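Local atomic coordinates of trichomaglin (Trichosanthes lepiniana, PDB entry 1SGL), a protein that probably cleaves RNA, as an S-like ribonuclease of the ribonuclease T2 family. Residues Trp14-Arg20 against Asp171-Gln177; Gly99-Glu103 against Gly115-Phe120; Leu126-Tyr130 against Phe183-Pro189. All coordinates share one frame; numbering follows the deposited sequence.

Interaction 1 (Trp14-Arg20 against Asp171-Gln177); sequences WAGTSCR and DEEGLVQ. With SO4 (sulfate ion), chain E.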
# COMPACT_ATOMS: atom_id res chain seq x y z
N TRP A 14 -3.91 -1.02 5.99
CA TRP A 14 -3.91 -0.77 7.42
C TRP A 14 -3.60 -2.09 8.12
O TRP A 14 -4.39 -3.04 8.08
CB TRP A 14 -5.27 -0.24 7.89
CG TRP A 14 -5.29 0.05 9.36
CD1 TRP A 14 -6.01 -0.61 10.32
CD2 TRP A 14 -4.51 1.04 10.06
NE1 TRP A 14 -5.72 -0.10 11.57
CE2 TRP A 14 -4.81 0.91 11.44
CE3 TRP A 14 -3.60 2.02 9.64
CZ2 TRP A 14 -4.22 1.73 12.40
CZ3 TRP A 14 -3.01 2.83 10.61
CH2 TRP A 14 -3.33 2.68 11.97
N ALA A 15 -2.45 -2.15 8.78
CA ALA A 15 -2.01 -3.37 9.45
C ALA A 15 -3.04 -3.96 10.42
O ALA A 15 -3.22 -5.17 10.46
CB ALA A 15 -0.70 -3.12 10.17
N GLY A 16 -3.71 -3.11 11.19
CA GLY A 16 -4.69 -3.61 12.15
C GLY A 16 -5.79 -4.44 11.53
O GLY A 16 -6.23 -5.44 12.10
N THR A 17 -6.24 -4.04 10.35
CA THR A 17 -7.32 -4.75 9.68
C THR A 17 -6.84 -6.01 8.95
O THR A 17 -7.56 -7.01 8.88
CB THR A 17 -8.04 -3.81 8.69
OG1 THR A 17 -8.59 -2.71 9.42
CG2 THR A 17 -9.16 -4.54 7.95
N SER A 18 -5.63 -5.96 8.41
CA SER A 18 -5.07 -7.12 7.71
C SER A 18 -4.71 -8.22 8.70
O SER A 18 -4.56 -9.38 8.33
CB SER A 18 -3.81 -6.72 6.93
OG SER A 18 -4.10 -5.83 5.87
N CYS A 19 -4.55 -7.85 9.97
CA CYS A 19 -4.17 -8.79 11.01
C CYS A 19 -5.28 -9.20 11.96
O CYS A 19 -5.05 -9.99 12.87
CB CYS A 19 -3.03 -8.20 11.83
SG CYS A 19 -1.54 -7.83 10.88
N ARG A 20 -6.49 -8.67 11.78
CA ARG A 20 -7.57 -8.98 12.70
C ARG A 20 -8.10 -10.41 12.64
O ARG A 20 -8.87 -10.83 13.50
CB ARG A 20 -8.73 -8.00 12.53
CG ARG A 20 -9.68 -8.31 11.40
CD ARG A 20 -11.02 -7.66 11.69
NE ARG A 20 -11.99 -7.83 10.61
CZ ARG A 20 -13.26 -7.46 10.69
NH1 ARG A 20 -13.72 -6.91 11.81
NH2 ARG A 20 -14.07 -7.64 9.66
N ASP A 171 -14.02 -2.22 5.07
CA ASP A 171 -14.73 -3.48 4.92
C ASP A 171 -16.18 -3.15 5.29
O ASP A 171 -16.51 -1.98 5.52
CB ASP A 171 -14.15 -4.60 5.80
CG ASP A 171 -14.11 -4.24 7.28
OD1 ASP A 171 -14.87 -3.36 7.73
OD2 ASP A 171 -13.31 -4.87 8.00
N GLU A 172 -17.05 -4.15 5.36
CA GLU A 172 -18.45 -3.89 5.66
C GLU A 172 -18.80 -3.61 7.12
O GLU A 172 -19.93 -3.21 7.43
CB GLU A 172 -19.31 -5.03 5.09
CG GLU A 172 -19.26 -5.06 3.57
CD GLU A 172 -20.18 -6.10 2.95
OE1 GLU A 172 -21.17 -6.49 3.61
OE2 GLU A 172 -19.93 -6.50 1.80
N GLU A 173 -17.84 -3.80 8.02
CA GLU A 173 -18.06 -3.52 9.43
C GLU A 173 -17.54 -2.13 9.78
O GLU A 173 -17.51 -1.73 10.95
CB GLU A 173 -17.36 -4.55 10.31
CG GLU A 173 -17.97 -5.94 10.25
CD GLU A 173 -17.28 -6.84 9.25
OE1 GLU A 173 -17.08 -6.43 8.08
OE2 GLU A 173 -16.94 -7.98 9.64
N GLY A 174 -17.10 -1.40 8.77
CA GLY A 174 -16.59 -0.06 8.98
C GLY A 174 -15.11 0.04 9.34
O GLY A 174 -14.68 1.06 9.90
N LEU A 175 -14.33 -0.99 9.06
CA LEU A 175 -12.90 -0.95 9.36
C LEU A 175 -12.15 -0.49 8.12
O LEU A 175 -12.44 -0.93 7.01
CB LEU A 175 -12.37 -2.33 9.78
CG LEU A 175 -12.52 -2.74 11.25
CD1 LEU A 175 -13.98 -2.72 11.67
CD2 LEU A 175 -11.93 -4.13 11.46
N VAL A 176 -11.20 0.41 8.32
CA VAL A 176 -10.39 0.92 7.22
C VAL A 176 -9.46 -0.20 6.76
O VAL A 176 -8.73 -0.78 7.57
CB VAL A 176 -9.52 2.13 7.67
CG1 VAL A 176 -8.53 2.49 6.57
CG2 VAL A 176 -10.42 3.32 7.99
N GLN A 177 -9.49 -0.50 5.47
CA GLN A 177 -8.63 -1.56 4.95
C GLN A 177 -7.46 -1.02 4.16
O GLN A 177 -6.33 -1.44 4.35
CB GLN A 177 -9.39 -2.51 4.03
CG GLN A 177 -10.41 -3.39 4.70
CD GLN A 177 -11.09 -4.31 3.70
OE1 GLN A 177 -11.58 -3.87 2.66
NE2 GLN A 177 -11.13 -5.60 4.03
S SO4 E . -15.78 -8.55 6.05
O1 SO4 E . -15.58 -9.68 5.12
O2 SO4 E . -17.04 -8.74 6.80
O3 SO4 E . -15.87 -7.29 5.27
O4 SO4 E . -14.65 -8.48 6.99
O HOH W 1 -6.36 -4.26 5.41
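Arg-20 stretches across to the turn at Asp-171 to Gly-174 and brings its guanidinium among three anionic groups. At its edge, near the plane, Arg-20 NH2 makes a weak hydrogen bond within a salt bridge to Glu-173 OE2 (2.9 Å) and another hydrogen bond to O4 of a sulfate ion (2.9 Å). Asp-171 OD2 instead lies over one face, 3.3 Å from Arg-20 NH2, a salt bridge of charges alone with no N-H aimed at it. Leu-175 CD2 lies over the same face, 3.3 Å from Arg-20 NH1. Nearer the helix, Thr-17 OG1 donates to Val-176 O (2.7 Å), tilted 34° from the carbonyl plane. With OG1 anti to the carbonyl carbon (chi1 -60°), Thr-17 also lays its CG2 on Gln-177 CG. Trp-14 N gives Gln-177 O a nearly straight bond (3.0 Å, 170°). This belongs to the antiparallel pairing of strands 7-14 and 176-184 in the central sheet of the T2 ribonuclease fold, at the point where Trp-14 holds the N-cap position of helix 15-18. A water also donates to Gln-177 O and links it to Ser-18 OG, while Trp-14 NE1 bonds to Pro-205 O. Behind the charges, Asp-171 OD1 accepts from Leu-175 N (2.8 Å) and, closing an Asx turn, from Glu-173 N, the two donors arriving from opposite faces of the carboxylate. Were this aspartate replaced by an alanine, both N-H groups would probably lose their acceptor, the turn could shift, and Arg-20 would lack one of its counter-charges.

Interaction 2 (Gly99-Glu103 against Gly115-Phe120); sequences GQQYE and GEWNYF. With SO4 (sulfate ion), chain B.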
# COMPACT_ATOMS: atom_id res chain seq x y z
N GLY A 99 7.91 -9.48 -5.26
CA GLY A 99 8.10 -10.02 -6.59
C GLY A 99 6.83 -9.93 -7.41
O GLY A 99 6.87 -9.49 -8.56
N GLN A 100 5.72 -10.37 -6.83
CA GLN A 100 4.44 -10.33 -7.52
C GLN A 100 4.08 -8.91 -7.95
O GLN A 100 3.64 -8.70 -9.09
CB GLN A 100 3.33 -10.86 -6.62
CG GLN A 100 1.96 -10.75 -7.27
CD GLN A 100 0.89 -10.38 -6.28
OE1 GLN A 100 1.03 -9.41 -5.54
NE2 GLN A 100 -0.19 -11.15 -6.25
N GLN A 101 4.25 -7.94 -7.05
CA GLN A 101 3.93 -6.55 -7.37
C GLN A 101 4.79 -6.04 -8.51
O GLN A 101 4.30 -5.37 -9.41
CB GLN A 101 4.11 -5.65 -6.15
CG GLN A 101 3.03 -5.84 -5.11
CD GLN A 101 1.65 -5.52 -5.66
OE1 GLN A 101 1.41 -4.41 -6.12
NE2 GLN A 101 0.75 -6.49 -5.62
N TYR A 102 6.08 -6.38 -8.47
CA TYR A 102 6.97 -5.94 -9.53
C TYR A 102 6.63 -6.54 -10.89
O TYR A 102 6.56 -5.82 -11.89
CB TYR A 102 8.42 -6.29 -9.21
CG TYR A 102 9.31 -5.98 -10.39
CD1 TYR A 102 9.54 -4.66 -10.77
CD2 TYR A 102 9.85 -7.00 -11.18
CE1 TYR A 102 10.26 -4.36 -11.91
CE2 TYR A 102 10.58 -6.71 -12.34
CZ TYR A 102 10.78 -5.38 -12.69
OH TYR A 102 11.48 -5.05 -13.83
N GLU A 103 6.45 -7.86 -10.94
CA GLU A 103 6.14 -8.53 -12.20
C GLU A 103 4.76 -8.17 -12.75
O GLU A 103 4.60 -7.89 -13.94
CB GLU A 103 6.24 -10.05 -12.03
CG GLU A 103 7.62 -10.57 -11.63
CD GLU A 103 7.68 -12.10 -11.66
OE1 GLU A 103 6.71 -12.75 -11.20
OE2 GLU A 103 8.69 -12.65 -12.13
N GLY A 115 12.95 -1.15 -14.63
CA GLY A 115 13.64 -2.12 -13.80
C GLY A 115 13.28 -2.18 -12.33
O GLY A 115 12.75 -1.22 -11.75
N GLU A 116 13.59 -3.33 -11.73
CA GLU A 116 13.34 -3.59 -10.32
C GLU A 116 13.81 -2.51 -9.38
O GLU A 116 13.03 -1.96 -8.61
CB GLU A 116 14.01 -4.90 -9.91
CG GLU A 116 13.24 -6.12 -10.28
CD GLU A 116 13.91 -7.37 -9.76
OE1 GLU A 116 14.15 -7.45 -8.53
OE2 GLU A 116 14.21 -8.27 -10.57
N TRP A 117 15.11 -2.24 -9.42
CA TRP A 117 15.72 -1.25 -8.55
C TRP A 117 14.93 0.05 -8.45
O TRP A 117 14.55 0.47 -7.36
CB TRP A 117 17.13 -0.93 -9.02
CG TRP A 117 17.94 -0.33 -7.95
CD1 TRP A 117 18.42 -0.96 -6.84
CD2 TRP A 117 18.35 1.03 -7.84
NE1 TRP A 117 19.10 -0.07 -6.04
CE2 TRP A 117 19.08 1.16 -6.64
CE3 TRP A 117 18.17 2.16 -8.65
CZ2 TRP A 117 19.63 2.38 -6.22
CZ3 TRP A 117 18.72 3.38 -8.23
CH2 TRP A 117 19.44 3.47 -7.02
N ASN A 118 14.70 0.67 -9.60
CA ASN A 118 13.97 1.92 -9.67
C ASN A 118 12.54 1.79 -9.17
O ASN A 118 11.98 2.72 -8.61
CB ASN A 118 13.99 2.43 -11.12
CG ASN A 118 13.40 3.81 -11.27
OD1 ASN A 118 13.75 4.74 -10.53
ND2 ASN A 118 12.49 3.97 -12.23
N TYR A 119 11.94 0.62 -9.37
CA TYR A 119 10.58 0.38 -8.92
C TYR A 119 10.50 0.45 -7.39
O TYR A 119 9.69 1.19 -6.83
CB TYR A 119 10.08 -0.97 -9.40
CG TYR A 119 8.68 -1.31 -8.94
CD1 TYR A 119 7.57 -0.59 -9.40
CD2 TYR A 119 8.45 -2.36 -8.05
CE1 TYR A 119 6.27 -0.91 -8.98
CE2 TYR A 119 7.18 -2.69 -7.62
CZ TYR A 119 6.09 -1.97 -8.09
OH TYR A 119 4.83 -2.32 -7.66
N PHE A 120 11.35 -0.31 -6.71
CA PHE A 120 11.35 -0.30 -5.25
C PHE A 120 11.85 1.03 -4.70
O PHE A 120 11.32 1.53 -3.71
CB PHE A 120 12.19 -1.45 -4.71
CG PHE A 120 11.63 -2.79 -5.04
CD1 PHE A 120 10.38 -3.17 -4.55
CD2 PHE A 120 12.29 -3.65 -5.90
CE1 PHE A 120 9.80 -4.38 -4.92
CE2 PHE A 120 11.72 -4.87 -6.28
CZ PHE A 120 10.47 -5.23 -5.79
S SO4 B . -2.85 -6.68 -6.62
O1 SO4 B . -4.04 -7.40 -7.10
O2 SO4 B . -1.74 -6.91 -7.56
O3 SO4 B . -2.48 -7.20 -5.29
O4 SO4 B . -3.13 -5.24 -6.51
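Tyr-102 packs its ring tightly against Glu-116, whose CG sits over the middle of one face, 3.5 Å from the centroid of the Tyr-102 ring, in a CH-pi contact. Its edge is turned to the face of Tyr-119 in an offset edge-to-face pair, planes 60° apart, with Tyr-102 CD1 3.7 Å from Tyr-119 CD2. CG of Tyr-102 stands anti to the backbone N (chi1 173°), which swings the ring out to the other helix; Tyr-102 CB meets Phe-120 CZ at 4.1 Å. The local axes of 99-103 and 116-120, parts of alpha-helices 97-106 and 116-129, run 10.9 Å apart at 107°, a spacing filled by the aromatic rings and the Glu-116 methylenes. The carboxylate of Glu-116 turns to Asp-64 N, and Tyr-119 OH bonds to Leu-45 O. Tyr-102 is the most covered residue; by contrast, the partly exposed Gly-115 touches only its hydroxyl end, Gly-115 CA lying 3.6 Å from Tyr-102 OH. Gln-101 sends its amide away from the aromatic cluster, where Gln-101 NE2 donates to Gln-100 OE1 and to sulfate O2 (3.2 Å). His-43 and His-105 also bind this sulfate, which probably marks the phosphate site of the active centre, as in T2 relatives.

Interaction 3 (Leu126-Tyr130 against Phe183-Pro189); sequences LFMKY and FDKDFKP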
# COMPACT_ATOMS: atom_id res chain seq x y z
N LEU A 126 8.31 7.60 -2.39
CA LEU A 126 6.98 8.19 -2.31
C LEU A 126 6.33 7.94 -0.96
O LEU A 126 5.69 8.82 -0.41
CB LEU A 126 6.08 7.64 -3.42
CG LEU A 126 6.42 8.11 -4.83
CD1 LEU A 126 5.46 7.48 -5.83
CD2 LEU A 126 6.35 9.62 -4.90
N PHE A 127 6.50 6.73 -0.42
CA PHE A 127 5.92 6.39 0.87
C PHE A 127 6.49 7.27 1.98
O PHE A 127 5.75 7.76 2.83
CB PHE A 127 6.20 4.92 1.20
CG PHE A 127 5.69 4.50 2.55
CD1 PHE A 127 4.34 4.22 2.75
CD2 PHE A 127 6.56 4.36 3.63
CE1 PHE A 127 3.86 3.80 3.99
CE2 PHE A 127 6.10 3.95 4.88
CZ PHE A 127 4.74 3.67 5.06
N MET A 128 7.81 7.48 1.96
CA MET A 128 8.47 8.28 2.98
C MET A 128 8.26 9.78 2.81
O MET A 128 8.05 10.48 3.79
CB MET A 128 9.98 7.98 3.01
CG MET A 128 10.29 6.54 3.43
SD MET A 128 12.06 6.12 3.45
CE MET A 128 12.46 6.24 1.71
N LYS A 129 8.28 10.26 1.57
CA LYS A 129 8.09 11.68 1.30
C LYS A 129 6.67 12.17 1.59
O LYS A 129 6.49 13.27 2.11
CB LYS A 129 8.45 12.00 -0.15
CG LYS A 129 8.40 13.49 -0.44
CD LYS A 129 8.81 13.81 -1.87
CE LYS A 129 8.81 15.33 -2.08
NZ LYS A 129 9.08 15.71 -3.50
N TYR A 130 5.67 11.37 1.24
CA TYR A 130 4.27 11.73 1.48
C TYR A 130 3.75 10.72 2.49
O TYR A 130 2.85 9.94 2.20
CB TYR A 130 3.48 11.65 0.17
CG TYR A 130 4.02 12.55 -0.91
CD1 TYR A 130 4.71 12.02 -2.00
CD2 TYR A 130 3.88 13.94 -0.84
CE1 TYR A 130 5.23 12.84 -2.99
CE2 TYR A 130 4.40 14.77 -1.83
CZ TYR A 130 5.07 14.21 -2.90
OH TYR A 130 5.58 15.02 -3.88
N PHE A 183 -0.76 9.71 -8.21
CA PHE A 183 0.34 10.56 -8.66
C PHE A 183 0.39 10.64 -10.19
O PHE A 183 -0.03 9.69 -10.87
CB PHE A 183 1.70 10.00 -8.18
CG PHE A 183 1.83 9.87 -6.69
CD1 PHE A 183 1.38 8.73 -6.04
CD2 PHE A 183 2.42 10.89 -5.95
CE1 PHE A 183 1.52 8.60 -4.65
CE2 PHE A 183 2.56 10.77 -4.57
CZ PHE A 183 2.12 9.62 -3.92
N ASP A 184 0.91 11.73 -10.74
CA ASP A 184 1.03 11.81 -12.20
C ASP A 184 2.36 11.20 -12.63
O ASP A 184 3.12 10.71 -11.79
CB ASP A 184 0.90 13.26 -12.72
CG ASP A 184 1.91 14.21 -12.13
OD1 ASP A 184 3.04 13.79 -11.80
OD2 ASP A 184 1.58 15.40 -12.02
N LYS A 185 2.65 11.22 -13.93
CA LYS A 185 3.89 10.65 -14.45
C LYS A 185 5.12 11.27 -13.82
O LYS A 185 6.17 10.64 -13.77
CB LYS A 185 3.98 10.82 -15.97
CG LYS A 185 2.85 10.19 -16.76
CD LYS A 185 2.87 8.69 -16.67
CE LYS A 185 1.80 8.08 -17.57
NZ LYS A 185 2.05 8.31 -19.02
N ASP A 186 5.00 12.51 -13.36
CA ASP A 186 6.13 13.20 -12.72
C ASP A 186 6.14 12.94 -11.21
O ASP A 186 6.88 13.57 -10.46
CB ASP A 186 6.06 14.71 -12.98
CG ASP A 186 6.50 15.08 -14.39
OD1 ASP A 186 6.48 16.29 -14.72
OD2 ASP A 186 6.87 14.18 -15.17
N PHE A 187 5.31 12.00 -10.78
CA PHE A 187 5.24 11.63 -9.38
C PHE A 187 4.82 12.75 -8.44
O PHE A 187 5.24 12.79 -7.29
CB PHE A 187 6.57 11.03 -8.94
CG PHE A 187 6.89 9.74 -9.64
CD1 PHE A 187 6.19 8.58 -9.31
CD2 PHE A 187 7.82 9.69 -10.66
CE1 PHE A 187 6.42 7.39 -10.01
CE2 PHE A 187 8.06 8.51 -11.36
CZ PHE A 187 7.36 7.35 -11.04
N LYS A 188 4.00 13.66 -8.94
CA LYS A 188 3.47 14.72 -8.10
C LYS A 188 2.07 14.25 -7.71
O LYS A 188 1.36 13.64 -8.51
CB LYS A 188 3.38 16.05 -8.85
CG LYS A 188 4.66 16.88 -8.80
CD LYS A 188 5.84 16.14 -9.39
CE LYS A 188 7.15 16.91 -9.16
NZ LYS A 188 8.33 16.22 -9.76
N PRO A 189 1.65 14.53 -6.46
CA PRO A 189 0.32 14.12 -6.00
C PRO A 189 -0.83 14.69 -6.82
O PRO A 189 -0.79 15.83 -7.29
CB PRO A 189 0.29 14.60 -4.55
CG PRO A 189 1.75 14.49 -4.15
CD PRO A 189 2.44 15.08 -5.35
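Phe-183 receives Leu-126 over one face, Leu-126 CD1 standing 4.2 Å from the centroid of the Phe-183 ring, nearly on its normal. Tyr-130 CD1 comes instead to the edge of that ring, 3.6 Å from Phe-183 CE2; the two aromatic planes meet obliquely at 47°. The chain then turns back, Asp-184 opening a type I turn to Phe-187. Asp-184 OD1 takes a nearly straight bond from Lys-188 N (3.0 Å, 171°) and a weak one from Asp-186 N, bracing the connection of the beta hairpin to strand 189-190. Phe-187 has left-handed helical backbone angles and points its CB toward helix 116-129, where Phe-187 CD1 touches Leu-126 CD1 at 3.7 Å; Phe-8 and Lys-122 also meet this ring. Last comes Pro-189, whose CG lies over the Tyr-130 ring, 3.8 Å from its centroid and displaced to the rim, in a CH-pi contact, while Pro-189 CD approaches Tyr-130 OH to 3.5 Å. Tyr-130 CG is anti to the carbonyl carbon (chi1 -58°), which sets the ring between Phe-183 and Pro-189. Lys-129 CG covers the face opposite the proline. Helix end and hairpin thus meet by apolar and CH-pi contacts alone, while the bonds of Asp-184 OD1 serve the turn itself, so complementary shape and apolar burial probably hold this join.

Overall arrangement
Interactions 1 and 3 both use strand 176-184, near its start and its end, and lie on opposite sides of the chain's centre, their centres 25 Å apart. Interactions 2 and 3 share helix 116-129: its first turn rests on helix 97-106, its last on the hairpin. Interaction 2 is the most buried and is built on aromatic side chains; no polar bond joins its two segments, their polar ends find partners elsewhere, and Gln-101 reaches a sulfate. Interaction 3, partly buried, is likewise apolar. Interaction 1 differs, passing from backbone pairing inside the sheet to exposed salt bridges around another sulfate. Interaction 2 nests inside the loop closed by interaction 1, whereas the segments of interactions 1 and 3 alternate along the chain.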